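Polymerase X (Deinococcus radiodurans, PDB 2W9M) probably catalyses the addition of deoxyribonucleotides to a DNA end as a family X polymerase, and carries a zinc-binding PHP domain. Local coordinates at residues 346-351 with 357-362; 388-393 with 547-552. All blocks are in the same frame, centred on the assembly; numbering follows the deposited sequence.

Contact 1: 346-351 with 357-362; sequences EMAEAT and EFLGTA
Leu359 reaches from strand 358-364 onto Met347, Ala348 and Thr351 of helix 344-353, inside the beta-alpha-beta unit that opens the PHP domain with its parallel sheet of seven strands. The helix segment runs roughly counter to the strand it leads into, at 143° with axes 7.6 Å apart, as a helix connecting two parallel strands does. The Leu359 backbone is hydrogen-bonded to Pro395, just before strand 396-403, and to Val397 within it. With CG anti to the backbone N (chi1 173°), Leu359 projects from the strand and spreads its two methyls along the helix. Leu359 CD2 settles over the backbone at Ala348, 3.6 Å from Ala348 N, and also touches Ala348 CB at 3.9 Å and Met347 CB at 4.0 Å. CD1 goes to Thr351, whose side chain crosses that of Leu359 at about a right angle and offers its methyl; the exact rotation of this threonine is doubtful in the model. A glycine in place of Thr351 would probably leave one flank of Leu359 uncovered and its CD1 branch freer to turn. Met347 meets the leucine through CB alone. Beyond CB its chain bends at both chi2 and chi3, and the side chain touches Thr333 of strand 329-333, which Leu359 also touches. No hydrogen bond links the two segments: Thr351 OG1 stays 4.0 Å from Phe358 O.

Contact 2: 388-393 with 547-552; sequences ELQRAG and LGRAEF
Gln390 NE2 and Arg549 NH2 come within 3.3 Å of each other, but both are donors and no bond joins them. What brings them together is a third atom: each gives a hydrogen bond to the carbonyl oxygen of Ile396, so one acceptor is gripped from two helices. Gln390 NE2 lies at the edge of the guanidinium, near its plane, while the two flat groups are turned 70° apart and the side chains cross at about a right angle. Both side chains span the gap, the CA atoms of Gln390 and Arg549 being 12.5 Å apart, with the longer arginine covering somewhat more of it. Arg549 starts with CG anti to the backbone N (chi1 -176°) and stays extended as far as NE, its side chain also touching Val397. Ile396 and Val397 begin strand 396-403 of the PHP domain's parallel sheet; thus helix 376-391, which precedes this strand, and the C-terminal helix 549-561 meet at its N-terminal end. Behind Gln390 its helix closes in a Schellman motif at Gly393, which has positive phi, and Gly393 N bonds back to Gln390 O at 2.9 Å. Behind Arg549, Gly548 is the N-cap of the other helix. Glu551 turns back to accept from Gly548 N at 3.0 Å, a nearly straight bond (161°) that meets OE1 from above the carboxylate plane, and Phe552 N bonds to Gly548 O at 2.8 Å.

Helix 376-391 is the next helix after strand 358-364 in the chain; contact 1 closes before contact 2 opens, and their centres lie 10 Å apart. They touch directly at the start of the strand. Glu357 OE1 accepts a probable hydrogen bond from Arg549 N at 2.8 Å, putting a carboxylate at the first turn of helix 549-561, where it would probably be favoured by the helix dipole. Next to it, Phe358, pointing away from helix 344-353, brings CE1 to 3.5 Å from Leu547 O. Contact 1 is the one near the metals: the side chain of Met347 is about 6 Å from that of zinc ligand His334 and about 10 Å from a zinc ion. Contact 2 lies away from the zinc sites.

Contact 1: 346-351 with 357-362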
ATOM      1  N   GLU A 346      10.183  18.976   0.516  1.00 24.64           N
ATOM      2  CA  GLU A 346       9.139  18.669   1.491  1.00 39.30           C
ATOM      3  C   GLU A 346       9.204  17.195   1.895  1.00 38.48           C
ATOM      4  O   GLU A 346       9.095  16.860   3.074  1.00 27.51           O
ATOM      5  CB  GLU A 346       7.749  19.003   0.938  1.00 37.20           C
ATOM      6  CG  GLU A 346       7.612  20.410   0.371  1.00 58.70           C
ATOM      7  CD  GLU A 346       6.209  20.705  -0.149  1.00 71.86           C
ATOM      8  OE1 GLU A 346       6.057  20.933  -1.370  1.00 52.69           O
ATOM      9  OE2 GLU A 346       5.258  20.702   0.664  1.00 72.94           O
ATOM     10  N   MET A 347       9.388  16.320   0.908  1.00 30.21           N
ATOM     11  CA  MET A 347       9.499  14.885   1.162  1.00 27.49           C
ATOM     12  C   MET A 347      10.728  14.557   2.008  1.00 33.48           C
ATOM     13  O   MET A 347      10.632  13.806   2.976  1.00 38.07           O
ATOM     14  CB  MET A 347       9.518  14.093  -0.150  1.00 24.74           C
ATOM     15  CG  MET A 347       8.236  14.217  -0.968  1.00 29.33           C
ATOM     16  SD  MET A 347       6.844  13.337  -0.222  1.00 41.08           S
ATOM     17  CE  MET A 347       7.332  11.641  -0.501  1.00 21.18           C
ATOM     18  N   ALA A 348      11.878  15.125   1.656  1.00 29.25           N
ATOM     19  CA  ALA A 348      13.100  14.902   2.430  1.00 26.24           C
ATOM     20  C   ALA A 348      12.962  15.391   3.873  1.00 29.20           C
ATOM     21  O   ALA A 348      13.290  14.667   4.811  1.00 35.39           O
ATOM     22  CB  ALA A 348      14.295  15.555   1.753  1.00 29.73           C
ATOM     23  N   GLU A 349      12.484  16.621   4.044  1.00 30.85           N
ATOM     24  CA  GLU A 349      12.191  17.152   5.375  1.00 35.29           C
ATOM     25  C   GLU A 349      11.253  16.219   6.128  1.00 29.32           C
ATOM     26  O   GLU A 349      11.435  15.972   7.317  1.00 42.12           O
ATOM     27  CB  GLU A 349      11.551  18.543   5.292  1.00 43.79           C
ATOM     28  CG  GLU A 349      12.483  19.712   5.578  1.00 45.26           C
ATOM     29  CD  GLU A 349      12.988  20.389   4.316  1.00 75.46           C
ATOM     30  OE1 GLU A 349      12.550  21.529   4.036  1.00 75.22           O
ATOM     31  OE2 GLU A 349      13.813  19.779   3.602  1.00 78.79           O
ATOM     32  N   ALA A 350      10.246  15.707   5.428  1.00 31.18           N
ATOM     33  CA  ALA A 350       9.271  14.809   6.035  1.00 35.46           C
ATOM     34  C   ALA A 350       9.913  13.525   6.565  1.00 42.92           C
ATOM     35  O   ALA A 350       9.588  13.079   7.670  1.00 40.66           O
ATOM     36  CB  ALA A 350       8.152  14.485   5.052  1.00 25.49           C
ATOM     37  N   THR A 351      10.822  12.927   5.793  1.00 29.50           N
ATOM     38  CA  THR A 351      11.422  11.662   6.223  1.00 32.89           C
ATOM     39  C   THR A 351      12.341  11.872   7.421  1.00 33.78           C
ATOM     40  O   THR A 351      12.597  10.944   8.183  1.00 38.90           O
ATOM     41  CB  THR A 351      12.193  10.930   5.093  1.00 27.93           C
ATOM     42  OG1 THR A 351      13.595  11.180   5.216  1.00 37.73           O
ATOM     43  CG2 THR A 351      11.716  11.363   3.725  1.00 26.08           C
ATOM     44  N   GLU A 357      16.722   8.500   8.135  1.00 31.30           N
ATOM     45  CA  GLU A 357      18.033   9.070   7.852  1.00 22.43           C
ATOM     46  C   GLU A 357      18.143   9.747   6.486  1.00 28.98           C
ATOM     47  O   GLU A 357      18.690  10.840   6.384  1.00 46.24           O
ATOM     48  CB  GLU A 357      19.115   8.001   8.001  1.00 26.72           C
ATOM     49  CG  GLU A 357      20.499   8.453   7.576  1.00 50.92           C
ATOM     50  CD  GLU A 357      21.575   7.444   7.937  1.00 61.43           C
ATOM     51  OE1 GLU A 357      22.561   7.337   7.172  1.00 45.74           O
ATOM     52  OE2 GLU A 357      21.428   6.760   8.979  1.00 50.27           O
ATOM     53  N   PHE A 358      17.631   9.108   5.440  1.00 24.99           N
ATOM     54  CA  PHE A 358      17.745   9.676   4.098  1.00 32.72           C
ATOM     55  C   PHE A 358      16.568   9.320   3.187  1.00 28.74           C
ATOM     56  O   PHE A 358      15.838   8.362   3.441  1.00 30.93           O
ATOM     57  CB  PHE A 358      19.086   9.293   3.446  1.00 27.19           C
ATOM     58  CG  PHE A 358      19.195   7.839   3.070  1.00 27.67           C
ATOM     59  CD1 PHE A 358      19.573   6.890   4.008  1.00 29.14           C
ATOM     60  CD2 PHE A 358      18.932   7.421   1.773  1.00 31.30           C
ATOM     61  CE1 PHE A 358      19.679   5.549   3.663  1.00 21.88           C
ATOM     62  CE2 PHE A 358      19.036   6.083   1.421  1.00 21.88           C
ATOM     63  CZ  PHE A 358      19.406   5.148   2.368  1.00 24.84           C
ATOM     64  N   LEU A 359      16.391  10.112   2.132  1.00 38.53           N
ATOM     65  CA  LEU A 359      15.279   9.935   1.203  1.00 31.06           C
ATOM     66  C   LEU A 359      15.745   9.366  -0.126  1.00 35.61           C
ATOM     67  O   LEU A 359      16.755   9.792  -0.679  1.00 34.82           O
ATOM     68  CB  LEU A 359      14.567  11.266   0.953  1.00 29.07           C
ATOM     69  CG  LEU A 359      13.480  11.273  -0.127  1.00 27.88           C
ATOM     70  CD1 LEU A 359      12.177  10.678   0.394  1.00 19.58           C
ATOM     71  CD2 LEU A 359      13.249  12.686  -0.632  1.00 29.48           C
ATOM     72  N   GLY A 360      14.991   8.403  -0.638  1.00 40.58           N
ATOM     73  CA  GLY A 360      15.260   7.836  -1.942  1.00 28.19           C
ATOM     74  C   GLY A 360      14.279   8.338  -2.981  1.00 33.25           C
ATOM     75  O   GLY A 360      13.095   8.000  -2.965  1.00 36.68           O
ATOM     76  N   THR A 361      14.783   9.163  -3.885  1.00 33.22           N
ATOM     77  CA  THR A 361      14.010   9.675  -5.005  1.00 30.21           C
ATOM     78  C   THR A 361      13.733   8.558  -6.007  1.00 30.59           C
ATOM     79  O   THR A 361      14.577   7.688  -6.206  1.00 36.91           O
ATOM     80  CB  THR A 361      14.791  10.815  -5.693  1.00 33.68           C
ATOM     81  OG1 THR A 361      14.495  12.051  -5.033  1.00 31.54           O
ATOM     82  CG2 THR A 361      14.429  10.920  -7.166  1.00 49.89           C
ATOM     83  N   ALA A 362      12.557   8.574  -6.629  1.00 26.40           N
ATOM     84  CA  ALA A 362      12.195   7.535  -7.597  1.00 23.11           C
ATOM     85  C   ALA A 362      10.914   7.839  -8.375  1.00 26.53           C
ATOM     86  O   ALA A 362       9.923   7.118  -8.259  1.00 31.87           O
ATOM     87  CB  ALA A 362      12.085   6.180  -6.907  1.00 22.37           C
TER

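Contact 2: 388-393 with 547-552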
ATOM      1  N   GLU A 388      21.534  20.435  -5.617  1.00 27.94           N
ATOM      2  CA  GLU A 388      21.366  21.660  -4.838  1.00 43.99           C
ATOM      3  C   GLU A 388      20.886  21.382  -3.413  1.00 38.78           C
ATOM      4  O   GLU A 388      21.469  21.882  -2.452  1.00 44.75           O
ATOM      5  CB  GLU A 388      20.408  22.620  -5.547  1.00 46.44           C
ATOM      6  CG  GLU A 388      20.934  23.137  -6.882  1.00 70.71           C
ATOM      7  CD  GLU A 388      19.823  23.605  -7.816  1.00 90.08           C
ATOM      8  OE1 GLU A 388      18.683  23.804  -7.343  1.00 88.49           O
ATOM      9  OE2 GLU A 388      20.091  23.771  -9.026  1.00 75.96           O
ATOM     10  N   LEU A 389      19.827  20.586  -3.284  1.00 40.09           N
ATOM     11  CA  LEU A 389      19.318  20.181  -1.973  1.00 31.51           C
ATOM     12  C   LEU A 389      20.386  19.485  -1.129  1.00 44.92           C
ATOM     13  O   LEU A 389      20.420  19.636   0.091  1.00 47.76           O
ATOM     14  CB  LEU A 389      18.114  19.255  -2.129  1.00 35.31           C
ATOM     15  CG  LEU A 389      16.887  19.862  -2.803  1.00 42.02           C
ATOM     16  CD1 LEU A 389      15.854  18.782  -3.076  1.00 36.18           C
ATOM     17  CD2 LEU A 389      16.306  20.971  -1.945  1.00 37.08           C
ATOM     18  N   GLN A 390      21.250  18.717  -1.785  1.00 32.82           N
ATOM     19  CA  GLN A 390      22.351  18.053  -1.099  1.00 28.72           C
ATOM     20  C   GLN A 390      23.387  19.049  -0.574  1.00 44.76           C
ATOM     21  O   GLN A 390      23.871  18.908   0.550  1.00 45.71           O
ATOM     22  CB  GLN A 390      23.008  17.020  -2.013  1.00 32.60           C
ATOM     23  CG  GLN A 390      22.276  15.695  -2.061  1.00 41.06           C
ATOM     24  CD  GLN A 390      22.690  14.844  -3.241  1.00 46.56           C
ATOM     25  OE1 GLN A 390      23.116  15.362  -4.275  1.00 39.02           O
ATOM     26  NE2 GLN A 390      22.555  13.528  -3.100  1.00 45.00           N
ATOM     27  N   ARG A 391      23.728  20.050  -1.384  1.00 45.19           N
ATOM     28  CA  ARG A 391      24.619  21.119  -0.936  1.00 42.36           C
ATOM     29  C   ARG A 391      24.061  21.758   0.327  1.00 46.23           C
ATOM     30  O   ARG A 391      24.800  22.065   1.262  1.00 53.82           O
ATOM     31  CB  ARG A 391      24.760  22.199  -2.011  1.00 55.52           C
ATOM     32  CG  ARG A 391      25.089  21.685  -3.398  1.00 67.34           C
ATOM     33  CD  ARG A 391      26.531  21.224  -3.502  1.00 56.99           C
ATOM     34  NE  ARG A 391      26.958  20.985  -4.882  1.00 75.27           N
ATOM     35  CZ  ARG A 391      26.592  21.713  -5.938  1.00 75.50           C
ATOM     36  NH1 ARG A 391      25.791  22.762  -5.803  1.00 59.04           N
ATOM     37  NH2 ARG A 391      27.049  21.393  -7.140  1.00 79.38           N
ATOM     38  N   ALA A 392      22.746  21.958   0.340  1.00 37.58           N
ATOM     39  CA  ALA A 392      22.063  22.569   1.474  1.00 43.04           C
ATOM     40  C   ALA A 392      21.953  21.630   2.678  1.00 42.75           C
ATOM     41  O   ALA A 392      21.373  21.988   3.700  1.00 57.32           O
ATOM     42  CB  ALA A 392      20.684  23.061   1.054  1.00 35.70           C
ATOM     43  N   GLY A 393      22.501  20.425   2.548  1.00 37.67           N
ATOM     44  CA  GLY A 393      22.581  19.505   3.668  1.00 46.64           C
ATOM     45  C   GLY A 393      21.462  18.483   3.786  1.00 53.23           C
ATOM     46  O   GLY A 393      21.313  17.855   4.834  1.00 53.35           O
ATOM     47  N   LEU A 547      20.198   0.049   6.257  1.00 30.23           N
ATOM     48  CA  LEU A 547      21.527   0.597   6.026  1.00 28.79           C
ATOM     49  C   LEU A 547      21.479   2.117   6.017  1.00 27.54           C
ATOM     50  O   LEU A 547      20.517   2.709   5.524  1.00 35.58           O
ATOM     51  CB  LEU A 547      22.072   0.111   4.681  1.00 22.24           C
ATOM     52  CG  LEU A 547      22.265  -1.395   4.484  1.00 35.09           C
ATOM     53  CD1 LEU A 547      22.818  -1.693   3.089  1.00 23.15           C
ATOM     54  CD2 LEU A 547      23.178  -1.961   5.562  1.00 21.06           C
ATOM     55  N   GLY A 548      22.516   2.746   6.562  1.00 35.68           N
ATOM     56  CA  GLY A 548      22.648   4.191   6.498  1.00 27.14           C
ATOM     57  C   GLY A 548      22.937   4.612   5.071  1.00 25.96           C
ATOM     58  O   GLY A 548      23.167   3.763   4.211  1.00 32.87           O
ATOM     59  N   ARG A 549      22.933   5.916   4.814  1.00 26.88           N
ATOM     60  CA  ARG A 549      23.077   6.419   3.450  1.00 26.43           C
ATOM     61  C   ARG A 549      24.345   5.908   2.770  1.00 29.15           C
ATOM     62  O   ARG A 549      24.281   5.300   1.705  1.00 30.83           O
ATOM     63  CB  ARG A 549      23.037   7.944   3.427  1.00 25.18           C
ATOM     64  CG  ARG A 549      23.088   8.529   2.026  1.00 32.04           C
ATOM     65  CD  ARG A 549      23.209  10.050   2.045  1.00 26.00           C
ATOM     66  NE  ARG A 549      23.128  10.594   0.692  1.00 47.96           N
ATOM     67  CZ  ARG A 549      24.131  10.585  -0.180  1.00 42.98           C
ATOM     68  NH1 ARG A 549      25.307  10.067   0.159  1.00 37.50           N
ATOM     69  NH2 ARG A 549      23.961  11.092  -1.395  1.00 35.21           N
ATOM     70  N   ALA A 550      25.493   6.150   3.393  1.00 37.31           N
ATOM     71  CA  ALA A 550      26.770   5.737   2.817  1.00 32.18           C
ATOM     72  C   ALA A 550      26.877   4.216   2.692  1.00 33.09           C
ATOM     73  O   ALA A 550      27.441   3.708   1.722  1.00 37.65           O
ATOM     74  CB  ALA A 550      27.927   6.294   3.633  1.00 30.74           C
ATOM     75  N   GLU A 551      26.344   3.496   3.676  1.00 32.71           N
ATOM     76  CA  GLU A 551      26.298   2.034   3.623  1.00 28.76           C
ATOM     77  C   GLU A 551      25.447   1.570   2.445  1.00 30.78           C
ATOM     78  O   GLU A 551      25.718   0.537   1.839  1.00 33.36           O
ATOM     79  CB  GLU A 551      25.722   1.461   4.920  1.00 40.70           C
ATOM     80  CG  GLU A 551      26.564   1.709   6.164  1.00 42.09           C
ATOM     81  CD  GLU A 551      25.816   1.376   7.450  1.00 68.48           C
ATOM     82  OE1 GLU A 551      24.666   0.892   7.365  1.00 59.90           O
ATOM     83  OE2 GLU A 551      26.375   1.602   8.545  1.00 74.08           O
ATOM     84  N   PHE A 552      24.410   2.341   2.129  1.00 31.97           N
ATOM     85  CA  PHE A 552      23.511   2.000   1.036  1.00 24.58           C
ATOM     86  C   PHE A 552      24.196   2.188  -0.306  1.00 27.92           C
ATOM     87  O   PHE A 552      24.075   1.350  -1.196  1.00 26.79           O
ATOM     88  CB  PHE A 552      22.235   2.844   1.096  1.00 25.26           C
ATOM     89  CG  PHE A 552      21.294   2.606  -0.055  1.00 26.76           C
ATOM     90  CD1 PHE A 552      20.574   1.425  -0.148  1.00 28.74           C
ATOM     91  CD2 PHE A 552      21.127   3.564  -1.040  1.00 22.48           C
ATOM     92  CE1 PHE A 552      19.712   1.206  -1.206  1.00 20.51           C
ATOM     93  CE2 PHE A 552      20.263   3.351  -2.098  1.00 18.91           C
ATOM     94  CZ  PHE A 552      19.557   2.172  -2.181  1.00 21.83           C
TER